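Local coordinates for putative GH105 family protein (Salmonella enterica subsp. enterica serovar Paratyphi A, PDB 3QWT) that is of unknown function but, as a possible GH105 member with an alpha/alpha toroid fold, probably hydrolyses unsaturated sugar units from oligosaccharides, at residues Glu160-Gln164 and Gln165-Asp169; Ser235-Thr238 and Ile239-Asp243. All blocks are in the same frame, centred on the assembly; numbering follows the deposited sequence.

Contact 1. Residues Glu160-Gln164 and Gln165-Asp169; sequences EENHQ and QMWDD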
ATOM      1  N   GLU A 160      26.549 -35.816  21.173  1.00 40.41           N
ATOM      2  CA  GLU A 160      26.617 -35.136  22.463  1.00 36.48           C
ATOM      3  C   GLU A 160      25.510 -34.107  22.615  1.00 41.50           C
ATOM      4  O   GLU A 160      25.132 -33.443  21.641  1.00 36.47           O
ATOM      5  CB  GLU A 160      27.950 -34.404  22.598  1.00 30.16           C
ATOM      6  CG  GLU A 160      29.184 -35.280  22.383  1.00 45.69           C
ATOM      7  CD  GLU A 160      30.490 -34.543  22.724  1.00 59.88           C
ATOM      8  OE1 GLU A 160      30.700 -34.230  23.925  1.00 65.54           O
ATOM      9  OE2 GLU A 160      31.294 -34.277  21.795  1.00 53.31           O
ATOM     10  N   GLU A 161      25.009 -33.955  23.839  1.00 40.64           N
ATOM     11  CA  GLU A 161      24.119 -32.848  24.147  1.00 41.30           C
ATOM     12  C   GLU A 161      24.820 -31.501  23.965  1.00 42.54           C
ATOM     13  O   GLU A 161      24.285 -30.594  23.296  1.00 33.03           O
ATOM     14  CB  GLU A 161      23.564 -32.960  25.562  1.00 46.71           C
ATOM     15  CG  GLU A 161      22.418 -33.934  25.687  1.00 58.59           C
ATOM     16  CD  GLU A 161      21.711 -33.827  27.026  1.00 67.35           C
ATOM     17  OE1 GLU A 161      21.858 -32.779  27.697  1.00 63.20           O
ATOM     18  OE2 GLU A 161      21.007 -34.795  27.403  1.00 72.78           O
ATOM     19  N   ASN A 162      26.013 -31.383  24.557  1.00 32.33           N
ATOM     20  CA  ASN A 162      26.733 -30.116  24.612  1.00 33.67           C
ATOM     21  C   ASN A 162      25.897 -29.055  25.307  1.00 40.43           C
ATOM     22  O   ASN A 162      25.731 -27.933  24.822  1.00 32.94           O
ATOM     23  CB  ASN A 162      27.144 -29.662  23.219  1.00 38.15           C
ATOM     24  CG  ASN A 162      28.123 -30.611  22.577  1.00 46.91           C
ATOM     25  OD1 ASN A 162      29.064 -31.070  23.218  1.00 52.04           O
ATOM     26  ND2 ASN A 162      27.897 -30.930  21.310  1.00 46.17           N
ATOM     27  N   HIS A 163      25.368 -29.429  26.462  1.00 45.06           N
ATOM     28  CA  HIS A 163      24.558 -28.526  27.252  1.00 40.98           C
ATOM     29  C   HIS A 163      25.154 -27.119  27.283  1.00 38.13           C
ATOM     30  O   HIS A 163      26.368 -26.936  27.455  1.00 34.20           O
ATOM     31  CB  HIS A 163      24.401 -29.073  28.668  1.00 43.14           C
ATOM     32  CG  HIS A 163      23.303 -28.418  29.437  1.00 43.46           C
ATOM     33  ND1 HIS A 163      21.985 -28.468  29.034  1.00 50.16           N
ATOM     34  CD2 HIS A 163      23.326 -27.676  30.568  1.00 36.87           C
ATOM     35  CE1 HIS A 163      21.242 -27.792  29.890  1.00 48.37           C
ATOM     36  NE2 HIS A 163      22.032 -27.300  30.830  1.00 41.58           N
ATOM     37  N   GLN A 164      24.292 -26.126  27.083  1.00 37.43           N
ATOM     38  CA  GLN A 164      24.669 -24.719  27.248  1.00 37.61           C
ATOM     39  C   GLN A 164      25.757 -24.193  26.303  1.00 37.95           C
ATOM     40  O   GLN A 164      26.234 -23.080  26.495  1.00 31.31           O
ATOM     41  CB  GLN A 164      25.097 -24.455  28.695  1.00 35.39           C
ATOM     42  CG  GLN A 164      23.964 -24.524  29.696  1.00 36.02           C
ATOM     43  CD  GLN A 164      23.065 -23.303  29.641  1.00 41.15           C
ATOM     44  OE1 GLN A 164      22.754 -22.785  28.568  1.00 44.36           O
ATOM     45  NE2 GLN A 164      22.654 -22.829  30.805  1.00 46.25           N
ATOM     46  N   GLN A 165      26.150 -24.975  25.298  1.00 40.24           N
ATOM     47  CA  GLN A 165      27.224 -24.558  24.383  1.00 37.21           C
ATOM     48  C   GLN A 165      26.699 -23.982  23.070  1.00 38.00           C
ATOM     49  O   GLN A 165      25.675 -24.457  22.531  1.00 33.32           O
ATOM     50  CB  GLN A 165      28.151 -25.729  24.036  1.00 29.27           C
ATOM     51  CG  GLN A 165      28.894 -26.357  25.190  1.00 37.93           C
ATOM     52  CD  GLN A 165      29.796 -27.496  24.709  1.00 39.51           C
ATOM     53  OE1 GLN A 165      30.221 -27.508  23.554  1.00 42.46           O
ATOM     54  NE2 GLN A 165      30.082 -28.452  25.588  1.00 34.48           N
HETATM   55  N   MSE A 166      27.426 -22.981  22.561  1.00 36.75           N
HETATM   56  CA  MSE A 166      27.199 -22.401  21.232  1.00 35.74           C
HETATM   57  C   MSE A 166      28.498 -22.494  20.419  1.00 37.62           C
HETATM   58  O   MSE A 166      29.575 -22.166  20.925  1.00 37.72           O
HETATM   59  CB  MSE A 166      26.748 -20.942  21.347  1.00 35.83           C
HETATM   60  CG  MSE A 166      25.374 -20.756  21.991  1.00 36.71           C
HETATM   61 SE   MSE A 166      24.732 -18.896  22.166  0.75 46.79          SE
HETATM   62  CE  MSE A 166      24.501 -18.398  20.271  1.00 21.35           C
ATOM     63  N   TRP A 167      28.411 -22.953  19.174  1.00 34.87           N
ATOM     64  CA  TRP A 167      29.614 -23.078  18.338  1.00 36.39           C
ATOM     65  C   TRP A 167      29.503 -22.262  17.059  1.00 35.12           C
ATOM     66  O   TRP A 167      28.394 -22.032  16.562  1.00 28.58           O
ATOM     67  CB  TRP A 167      29.851 -24.538  17.920  1.00 35.46           C
ATOM     68  CG  TRP A 167      30.033 -25.524  19.026  1.00 36.24           C
ATOM     69  CD1 TRP A 167      29.724 -25.355  20.338  1.00 37.67           C
ATOM     70  CD2 TRP A 167      30.567 -26.847  18.904  1.00 33.53           C
ATOM     71  NE1 TRP A 167      30.028 -26.495  21.043  1.00 41.32           N
ATOM     72  CE2 TRP A 167      30.540 -27.428  20.185  1.00 35.81           C
ATOM     73  CE3 TRP A 167      31.062 -27.594  17.834  1.00 36.26           C
ATOM     74  CZ2 TRP A 167      31.004 -28.726  20.433  1.00 41.17           C
ATOM     75  CZ3 TRP A 167      31.512 -28.889  18.076  1.00 41.67           C
ATOM     76  CH2 TRP A 167      31.486 -29.437  19.370  1.00 39.72           C
ATOM     77  N   ASP A 168      30.650 -21.874  16.498  1.00 25.15           N
ATOM     78  CA  ASP A 168      30.679 -21.315  15.142  1.00 27.64           C
ATOM     79  C   ASP A 168      29.814 -22.130  14.158  1.00 26.27           C
ATOM     80  O   ASP A 168      29.016 -21.579  13.418  1.00 33.98           O
ATOM     81  CB  ASP A 168      32.104 -21.319  14.592  1.00 22.41           C
ATOM     82  CG  ASP A 168      33.108 -20.612  15.515  1.00 34.70           C
ATOM     83  OD1 ASP A 168      32.705 -19.928  16.473  1.00 35.50           O
ATOM     84  OD2 ASP A 168      34.317 -20.740  15.267  1.00 40.61           O
ATOM     85  N   ASP A 169      30.036 -23.442  14.153  1.00 25.81           N
ATOM     86  CA  ASP A 169      29.522 -24.354  13.147  1.00 27.22           C
ATOM     87  C   ASP A 169      27.986 -24.256  13.037  1.00 32.84           C
ATOM     88  O   ASP A 169      27.401 -24.485  11.978  1.00 40.33           O
ATOM     89  CB  ASP A 169      29.959 -25.801  13.475  1.00 34.67           C
ATOM     90  CG  ASP A 169      31.495 -25.935  13.714  1.00 45.39           C
ATOM     91  OD1 ASP A 169      32.189 -26.627  12.927  1.00 40.44           O
ATOM     92  OD2 ASP A 169      32.011 -25.354  14.694  1.00 41.98           O
TER
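Asn162 and Gln165 meet at the two ends of a type II beta turn, where the backbone N of Gln165 donates to Asn162 O at 3.0 Å. Asparagine suits the first corner because its backbone is left-handed there (phi 58°), which it tolerates better than most residues. The side chains pack across each other: Asn162 CB lies against Gln165 CD at 3.7 Å. Asn162 OD1 and Gln165 NE2 are also 3.7 Å apart, so the amides pack without bonding each other. Beyond them Asn162 ND2, hydrogen-bonded to His155 O, reaches Trp167 CZ2 at 3.9 Å, approaching the indole obliquely. Gln165 is extended beyond CG (chi2 -179°), which carries its amide to the indole edge, where OE1 accepts from Trp167 NE1 at 2.7 Å (N-H...O 151°), lying in the indole plane. Glutamine is long enough to span one intervening strand residue and still present a carbonyl to the N-H.

Farther out, His155 stacks on Trp167 and His215 meets it edge-to-face, while strand 165-167 pairs with strand 216-218. A bound glycerol lies about 4 Å from the indole, consistent with a pocket beside it. With NE1 satisfied by Gln165, the rotation of the buried indole is fixed by a polar bond as well as by ring packing.

Contact 2. Residues Ser235-Thr238 and Ile239-Asp243; sequences SWLT and IVIPD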
ATOM      1  N   SER A 235      36.035 -20.025   9.010  1.00 21.59           N
ATOM      2  CA  SER A 235      35.663 -20.242   7.637  1.00 29.16           C
ATOM      3  C   SER A 235      34.129 -20.267   7.507  1.00 31.78           C
ATOM      4  O   SER A 235      33.567 -19.669   6.587  1.00 37.35           O
ATOM      5  CB  SER A 235      36.296 -21.576   7.200  1.00 39.96           C
ATOM      6  OG  SER A 235      35.922 -21.991   5.903  1.00 48.84           O
ATOM      7  N   TRP A 236      33.461 -20.941   8.443  1.00 26.95           N
ATOM      8  CA  TRP A 236      32.012 -21.075   8.382  1.00 30.89           C
ATOM      9  C   TRP A 236      31.378 -19.693   8.371  1.00 36.26           C
ATOM     10  O   TRP A 236      30.272 -19.513   7.873  1.00 30.73           O
ATOM     11  CB  TRP A 236      31.454 -21.849   9.574  1.00 22.39           C
ATOM     12  CG  TRP A 236      31.869 -23.223   9.629  1.00 29.33           C
ATOM     13  CD1 TRP A 236      32.295 -23.887  10.723  1.00 40.45           C
ATOM     14  CD2 TRP A 236      31.913 -24.151   8.543  1.00 31.10           C
ATOM     15  NE1 TRP A 236      32.611 -25.183  10.399  1.00 44.52           N
ATOM     16  CE2 TRP A 236      32.384 -25.372   9.063  1.00 36.23           C
ATOM     17  CE3 TRP A 236      31.603 -24.070   7.180  1.00 37.29           C
ATOM     18  CZ2 TRP A 236      32.573 -26.507   8.268  1.00 33.99           C
ATOM     19  CZ3 TRP A 236      31.778 -25.212   6.383  1.00 30.02           C
ATOM     20  CH2 TRP A 236      32.262 -26.404   6.933  1.00 33.52           C
ATOM     21  N   LEU A 237      32.077 -18.715   8.931  1.00 26.92           N
ATOM     22  CA  LEU A 237      31.497 -17.384   8.996  1.00 33.27           C
ATOM     23  C   LEU A 237      31.775 -16.610   7.743  1.00 30.95           C
ATOM     24  O   LEU A 237      30.906 -15.896   7.247  1.00 33.26           O
ATOM     25  CB  LEU A 237      31.965 -16.616  10.229  1.00 44.80           C
ATOM     26  CG  LEU A 237      30.858 -16.768  11.260  1.00 54.67           C
ATOM     27  CD1 LEU A 237      31.427 -17.351  12.528  1.00 62.66           C
ATOM     28  CD2 LEU A 237      30.136 -15.443  11.491  1.00 52.97           C
ATOM     29  N   THR A 238      32.992 -16.746   7.235  1.00 27.98           N
ATOM     30  CA  THR A 238      33.345 -16.093   5.997  1.00 32.90           C
ATOM     31  C   THR A 238      32.437 -16.589   4.882  1.00 37.02           C
ATOM     32  O   THR A 238      32.232 -15.898   3.887  1.00 34.09           O
ATOM     33  CB  THR A 238      34.777 -16.399   5.610  1.00 37.52           C
ATOM     34  OG1 THR A 238      35.548 -16.597   6.799  1.00 49.44           O
ATOM     35  CG2 THR A 238      35.339 -15.255   4.821  1.00 34.22           C
ATOM     36  N   ILE A 239      31.923 -17.805   5.045  1.00 38.17           N
ATOM     37  CA  ILE A 239      30.995 -18.388   4.080  1.00 36.63           C
ATOM     38  C   ILE A 239      29.573 -17.895   4.307  1.00 37.55           C
ATOM     39  O   ILE A 239      28.897 -17.480   3.365  1.00 36.00           O
ATOM     40  CB  ILE A 239      30.977 -19.911   4.193  1.00 33.82           C
ATOM     41  CG1 ILE A 239      32.273 -20.499   3.616  1.00 31.78           C
ATOM     42  CG2 ILE A 239      29.744 -20.458   3.496  1.00 30.62           C
ATOM     43  CD1 ILE A 239      32.477 -21.987   3.884  1.00 31.55           C
ATOM     44  N   VAL A 240      29.136 -17.932   5.567  1.00 30.35           N
ATOM     45  CA  VAL A 240      27.737 -17.708   5.903  1.00 31.44           C
ATOM     46  C   VAL A 240      27.322 -16.242   5.815  1.00 35.47           C
ATOM     47  O   VAL A 240      26.267 -15.909   5.271  1.00 29.47           O
ATOM     48  CB  VAL A 240      27.411 -18.230   7.309  1.00 33.20           C
ATOM     49  CG1 VAL A 240      26.077 -17.715   7.753  1.00 35.98           C
ATOM     50  CG2 VAL A 240      27.395 -19.727   7.323  1.00 30.75           C
ATOM     51  N   ILE A 241      28.139 -15.355   6.354  1.00 34.29           N
ATOM     52  CA  ILE A 241      27.753 -13.953   6.348  1.00 35.63           C
ATOM     53  C   ILE A 241      27.385 -13.467   4.934  1.00 35.66           C
ATOM     54  O   ILE A 241      26.368 -12.795   4.746  1.00 37.84           O
ATOM     55  CB  ILE A 241      28.823 -13.061   6.988  1.00 29.71           C
ATOM     56  CG1 ILE A 241      28.910 -13.377   8.486  1.00 35.09           C
ATOM     57  CG2 ILE A 241      28.490 -11.581   6.775  1.00 25.67           C
ATOM     58  CD1 ILE A 241      29.999 -12.625   9.227  1.00 35.24           C
ATOM     59  N   PRO A 242      28.204 -13.810   3.938  1.00 29.49           N
ATOM     60  CA  PRO A 242      27.889 -13.314   2.602  1.00 30.25           C
ATOM     61  C   PRO A 242      26.646 -13.989   2.063  1.00 29.34           C
ATOM     62  O   PRO A 242      25.825 -13.328   1.424  1.00 23.04           O
ATOM     63  CB  PRO A 242      29.120 -13.723   1.782  1.00 29.30           C
ATOM     64  CG  PRO A 242      30.209 -13.792   2.781  1.00 29.98           C
ATOM     65  CD  PRO A 242      29.564 -14.365   4.009  1.00 32.96           C
ATOM     66  N   ASP A 243      26.492 -15.283   2.329  1.00 27.75           N
ATOM     67  CA  ASP A 243      25.305 -15.976   1.837  1.00 31.47           C
ATOM     68  C   ASP A 243      24.052 -15.504   2.551  1.00 31.75           C
ATOM     69  O   ASP A 243      22.998 -15.339   1.940  1.00 28.31           O
ATOM     70  CB  ASP A 243      25.478 -17.491   1.934  1.00 36.63           C
ATOM     71  CG  ASP A 243      26.395 -18.036   0.844  1.00 36.80           C
ATOM     72  OD1 ASP A 243      27.055 -17.236   0.143  1.00 36.69           O
ATOM     73  OD2 ASP A 243      26.454 -19.258   0.691  1.00 37.06           O
TER
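The indole of Trp236 takes the CD1 methyl of Ile239 obliquely at its six-membered ring, with CE3 4.0 Å and CZ3 4.1 Å from that methyl. Met172 and Met173 of helix 170-184 and Met368 of helix 363-377 also touch Trp236, and its NE1 donates to Asp169 OD1. The setting is the buried helix 231-248 of the alpha/alpha toroid, of which residues 235-243 span some two and a half turns. Trp236 and Ile239 lie side by side, three residues apart, both pointing the same way; Met172 and Met368 touch both, and a broad ring and a branched chain suit such a buried helix interface. With CG1 beside its own backbone N (chi1 -73°) and the chain then extended, Ile239 carries CD1 back along the helix toward Trp236 and Ser235.

On another side of the helix, Leu237 CD2 meets Ile241 CD1 at 3.6 Å, an aliphatic pair that faces helix 255-272, where Ile241 packs on Val263 and Leu264. The hydroxyl of Thr238 would be costly to bury alone, but OG1 has hydrogen-bonding partners in Asn234 O and Gln267 OE1.

The backbone ladder runs from Ile239 N to Ser235 O (2.9 Å), then Val240 N to Trp236 O and Ile241 N to Leu237 O. It is interrupted at Pro242, whose nitrogen has no hydrogen to give, and the helix kinks there; a weak bond from Asp243 N to Ile239 O (3.4 Å) resumes it. In place of an N-H, the proline ring is set against the carbonyl of the preceding turn, with Pro242 CD 3.1 Å from Thr238 O.

Contact 1 comes first along the chain and closes before contact 2 opens; their centres lie about 19 Å apart. Contact 1 belongs to the connecting region between helix 131-143 and helix 170-184, with its strand 165-167 paired to strand 216-218, whereas contact 2 sits on helix 231-248. The centre of contact 2 lies about 7 Å from the centre of the chain, that of contact 1 about 18 Å. They nevertheless touch, through the probable hydrogen bond from Trp236 NE1 to Asp169 OD1 at 2.9 Å. Asp169 OD2 is hydrogen-bonded to His215 NE2, so one carboxylate ties the end of the loop to the helix core. Bound glycerol, probably from the crystallisation liquor, lies near each tryptophan and may mark a pocket.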